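Aspartokinase 1, chloroplastic (PDB 2CDQ) phosphorylates L-aspartate with ATP, the first step of the plant pathway to lysine, threonine, methionine and isoleucine, and binds lysine and S-adenosylmethionine as allosteric effectors. Local coordinates at residues T333-V341 with E468-H479. Numbering follows the deposited sequence.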
loop_
_atom_site.group_PDB
_atom_site.type_symbol
_atom_site.label_atom_id
_atom_site.label_comp_id
_atom_site.label_asym_id
_atom_site.label_seq_id
_atom_site.Cartn_x
_atom_site.Cartn_y
_atom_site.Cartn_z
ATOM N N THR A 333 -11.397 4.194 20.290
ATOM C CA THR A 333 -12.529 3.276 20.401
ATOM C C THR A 333 -12.107 1.900 20.925
ATOM O O THR A 333 -12.682 1.391 21.892
ATOM C CB THR A 333 -13.265 3.118 19.065
ATOM O OG1 THR A 333 -13.428 4.402 18.450
ATOM C CG2 THR A 333 -14.622 2.491 19.285
ATOM N N SER A 334 -11.106 1.306 20.278
ATOM C CA SER A 334 -10.602 -0.011 20.647
ATOM C C SER A 334 -9.205 -0.236 20.072
ATOM O O SER A 334 -8.788 0.466 19.151
ATOM C CB SER A 334 -11.555 -1.100 20.152
ATOM O OG SER A 334 -11.066 -2.398 20.451
ATOM N N ILE A 335 -8.494 -1.210 20.640
ATOM C CA ILE A 335 -7.163 -1.620 20.205
ATOM C C ILE A 335 -7.261 -3.061 19.721
ATOM O O ILE A 335 -7.800 -3.914 20.432
ATOM C CB ILE A 335 -6.161 -1.541 21.370
ATOM C CG1 ILE A 335 -6.016 -0.086 21.840
ATOM C CG2 ILE A 335 -4.810 -2.134 20.965
ATOM C CD1 ILE A 335 -5.520 0.079 23.269
ATOM N N VAL A 336 -6.750 -3.335 18.522
ATOM C CA VAL A 336 -6.827 -4.680 17.945
ATOM C C VAL A 336 -5.443 -5.294 17.765
ATOM O O VAL A 336 -4.505 -4.612 17.360
ATOM C CB VAL A 336 -7.580 -4.684 16.583
ATOM C CG1 VAL A 336 -7.655 -6.087 15.995
ATOM C CG2 VAL A 336 -8.977 -4.133 16.747
ATOM N N LEU A 337 -5.324 -6.586 18.066
ATOM C CA LEU A 337 -4.078 -7.317 17.839
ATOM C C LEU A 337 -4.212 -8.453 16.818
ATOM O O LEU A 337 -5.167 -9.225 16.849
ATOM C CB LEU A 337 -3.521 -7.857 19.155
ATOM C CG LEU A 337 -2.154 -8.537 19.073
ATOM C CD1 LEU A 337 -1.065 -7.518 18.782
ATOM C CD2 LEU A 337 -1.858 -9.287 20.360
ATOM N N LYS A 338 -3.246 -8.522 15.908
ATOM C CA LYS A 338 -3.095 -9.639 14.992
ATOM C C LYS A 338 -1.778 -10.301 15.342
ATOM O O LYS A 338 -0.715 -9.699 15.174
ATOM C CB LYS A 338 -3.066 -9.166 13.539
ATOM C CG LYS A 338 -4.408 -8.757 12.983
ATOM C CD LYS A 338 -4.257 -8.088 11.630
ATOM C CE LYS A 338 -5.557 -7.433 11.177
ATOM N NZ LYS A 338 -5.393 -6.664 9.907
ATOM N N ARG A 339 -1.862 -11.532 15.849
ATOM C CA ARG A 339 -0.694 -12.324 16.234
ATOM C C ARG A 339 0.014 -12.881 15.001
ATOM O O ARG A 339 -0.607 -13.055 13.950
ATOM C CB ARG A 339 -1.120 -13.498 17.128
ATOM C CG ARG A 339 -1.824 -13.132 18.424
ATOM C CD ARG A 339 -0.833 -12.823 19.528
ATOM N NE ARG A 339 -1.482 -12.773 20.835
ATOM C CZ ARG A 339 -0.847 -12.564 21.986
ATOM N NH1 ARG A 339 0.468 -12.383 22.008
ATOM N NH2 ARG A 339 -1.532 -12.536 23.124
ATOM N N ASN A 340 1.310 -13.159 15.143
ATOM C CA ASN A 340 2.085 -13.932 14.161
ATOM C C ASN A 340 1.805 -13.662 12.695
ATOM O O ASN A 340 1.230 -14.503 12.006
ATOM C CB ASN A 340 1.934 -15.430 14.425
ATOM C CG ASN A 340 3.166 -16.029 15.042
ATOM O OD1 ASN A 340 3.138 -16.489 16.184
ATOM N ND2 ASN A 340 4.269 -16.020 14.295
ATOM N N VAL A 341 2.221 -12.493 12.219
ATOM C CA VAL A 341 2.070 -12.159 10.811
ATOM C C VAL A 341 3.409 -12.222 10.094
ATOM O O VAL A 341 4.469 -12.057 10.706
ATOM C CB VAL A 341 1.389 -10.777 10.584
ATOM C CG1 VAL A 341 -0.005 -10.758 11.211
ATOM C CG2 VAL A 341 2.259 -9.621 11.110
ATOM N N GLU A 468 6.176 -9.872 17.333
ATOM C CA GLU A 468 5.233 -10.732 18.058
ATOM C C GLU A 468 5.490 -10.779 19.570
ATOM O O GLU A 468 4.550 -10.711 20.362
ATOM C CB GLU A 468 5.200 -12.144 17.455
ATOM C CG GLU A 468 4.459 -13.197 18.289
ATOM C CD GLU A 468 2.938 -13.029 18.333
ATOM O OE1 GLU A 468 2.297 -13.785 19.102
ATOM O OE2 GLU A 468 2.374 -12.167 17.615
ATOM N N ALA A 469 6.762 -10.870 19.953
ATOM C CA ALA A 469 7.153 -10.996 21.359
ATOM C C ALA A 469 6.847 -9.765 22.224
ATOM O O ALA A 469 6.655 -9.893 23.430
ATOM C CB ALA A 469 8.626 -11.364 21.465
ATOM N N GLU A 470 6.809 -8.582 21.613
ATOM C CA GLU A 470 6.621 -7.331 22.348
ATOM C C GLU A 470 5.175 -6.827 22.259
ATOM O O GLU A 470 4.782 -5.892 22.968
ATOM C CB GLU A 470 7.593 -6.269 21.822
ATOM C CG GLU A 470 7.265 -5.766 20.414
ATOM C CD GLU A 470 8.370 -4.935 19.777
ATOM O OE1 GLU A 470 8.369 -4.824 18.534
ATOM O OE2 GLU A 470 9.236 -4.395 20.502
ATOM N N ALA A 471 4.398 -7.468 21.391
ATOM C CA ALA A 471 3.050 -7.029 21.031
ATOM C C ALA A 471 2.098 -6.904 22.218
ATOM O O ALA A 471 1.498 -5.858 22.428
ATOM C CB ALA A 471 2.461 -7.972 19.968
ATOM N N GLU A 472 1.967 -7.984 22.980
ATOM C CA GLU A 472 1.025 -8.065 24.091
ATOM C C GLU A 472 1.288 -6.983 25.148
ATOM O O GLU A 472 0.360 -6.309 25.601
ATOM C CB GLU A 472 1.085 -9.461 24.706
ATOM C CG GLU A 472 -0.182 -9.912 25.378
ATOM C CD GLU A 472 -0.137 -11.366 25.786
ATOM O OE1 GLU A 472 -0.773 -11.710 26.803
ATOM O OE2 GLU A 472 0.528 -12.170 25.097
ATOM N N GLY A 473 2.554 -6.811 25.517
ATOM C CA GLY A 473 2.967 -5.756 26.437
ATOM C C GLY A 473 2.697 -4.359 25.908
ATOM O O GLY A 473 2.458 -3.435 26.685
ATOM N N CYS A 474 2.742 -4.200 24.587
ATOM C CA CYS A 474 2.429 -2.917 23.958
ATOM C C CYS A 474 0.939 -2.617 24.040
ATOM O O CYS A 474 0.550 -1.497 24.371
ATOM C CB CYS A 474 2.876 -2.887 22.496
ATOM S SG CYS A 474 4.642 -2.672 22.250
ATOM N N VAL A 475 0.114 -3.617 23.737
ATOM C CA VAL A 475 -1.338 -3.466 23.783
ATOM C C VAL A 475 -1.781 -3.032 25.183
ATOM O O VAL A 475 -2.569 -2.096 25.333
ATOM C CB VAL A 475 -2.070 -4.755 23.340
ATOM C CG1 VAL A 475 -3.552 -4.656 23.631
ATOM C CG2 VAL A 475 -1.852 -5.008 21.857
ATOM N N GLN A 476 -1.245 -3.698 26.197
ATOM C CA GLN A 476 -1.552 -3.374 27.586
ATOM C C GLN A 476 -1.164 -1.939 27.925
ATOM O O GLN A 476 -1.961 -1.204 28.512
ATOM C CB GLN A 476 -0.850 -4.350 28.529
ATOM C CG GLN A 476 -1.287 -5.796 28.341
ATOM C CD GLN A 476 -0.466 -6.771 29.158
ATOM O OE1 GLN A 476 0.197 -6.394 30.127
ATOM N NE2 GLN A 476 -0.509 -8.040 28.771
ATOM N N ALA A 477 0.050 -1.546 27.545
ATOM C CA ALA A 477 0.523 -0.179 27.755
ATOM C C ALA A 477 -0.389 0.851 27.069
ATOM O O ALA A 477 -0.804 1.837 27.688
ATOM C CB ALA A 477 1.951 -0.040 27.275
ATOM N N LEU A 478 -0.715 0.605 25.801
ATOM C CA LEU A 478 -1.579 1.500 25.040
ATOM C C LEU A 478 -2.958 1.637 25.690
ATOM O O LEU A 478 -3.498 2.743 25.794
ATOM C CB LEU A 478 -1.691 1.039 23.582
ATOM C CG LEU A 478 -0.467 1.276 22.680
ATOM C CD1 LEU A 478 -0.667 0.640 21.319
ATOM C CD2 LEU A 478 -0.129 2.763 22.520
ATOM N N HIS A 479 -3.507 0.515 26.147
ATOM C CA HIS A 479 -4.805 0.498 26.805
ATOM C C HIS A 479 -4.768 1.300 28.099
ATOM O O HIS A 479 -5.691 2.060 28.389
ATOM C CB HIS A 479 -5.232 -0.938 27.081
ATOM C CG HIS A 479 -6.672 -1.077 27.459
ATOM N ND1 HIS A 479 -7.121 -0.897 28.749
ATOM C CD2 HIS A 479 -7.763 -1.384 26.717
ATOM C CE1 HIS A 479 -8.430 -1.084 28.785
ATOM N NE2 HIS A 479 -8.842 -1.383 27.566
#
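Ile335 and Leu337, two residues apart on strand 333-339, turn their side chains onto one flank of helix 468-479, which runs nearly antiparallel to the strand at 165°, the axes 9.4 Å apart. Val475 sits between them: its CG1 meets Ile335 CG2 at 3.9 Å, while its other methyl, CG2, touches Leu337 CD1. That same CD1 reaches Ala471 CB at 3.7 Å, one helical turn back. With CG1 beside its backbone N (chi1 -64°), Ile335 sends CD1 along the helix to lie against CB of both Leu478 and His479.

Beyond this apolar row the contact becomes charged. Arg339 starts out beside the helix, but the bend at chi2 (-85°) turns the guanidinium so that its edge meets Glu472. NH1 and NH2 both bond to Glu472 OE2, NH2 at 2.9 Å, making an end-on salt bridge to a single oxygen. That oxygen lies in the guanidinium plane, yet both nitrogens approach from the same face of the carboxylate, which stands almost perpendicular. Leu337 CD2 packs on one guanidinium face, toward its rim. Glu468 completes the network more loosely, a long salt bridge of 3.7 Å joining its OE1 to Arg339 NH1. Its OE2 instead takes the backbone N-H of Asn340 from above the carboxylate plane, in a nearly straight bond of 2.9 Å, tying Glu468 to the corner the chain turns at Asn340.

This is the strand-helix packing of an ACT domain: within this chain strand 332-339 is an outermost strand of a four-stranded antiparallel sheet, paired with strand 420-427, and helix 468-483 packs on one face, running nearly antiparallel to this strand, beside helix 432-446. On the opposite face Val336 packs against helix 277-287 of the kinase part, and Lys338 bridges to the lysine-binding Asp373 and to Glu379 of the second subunit.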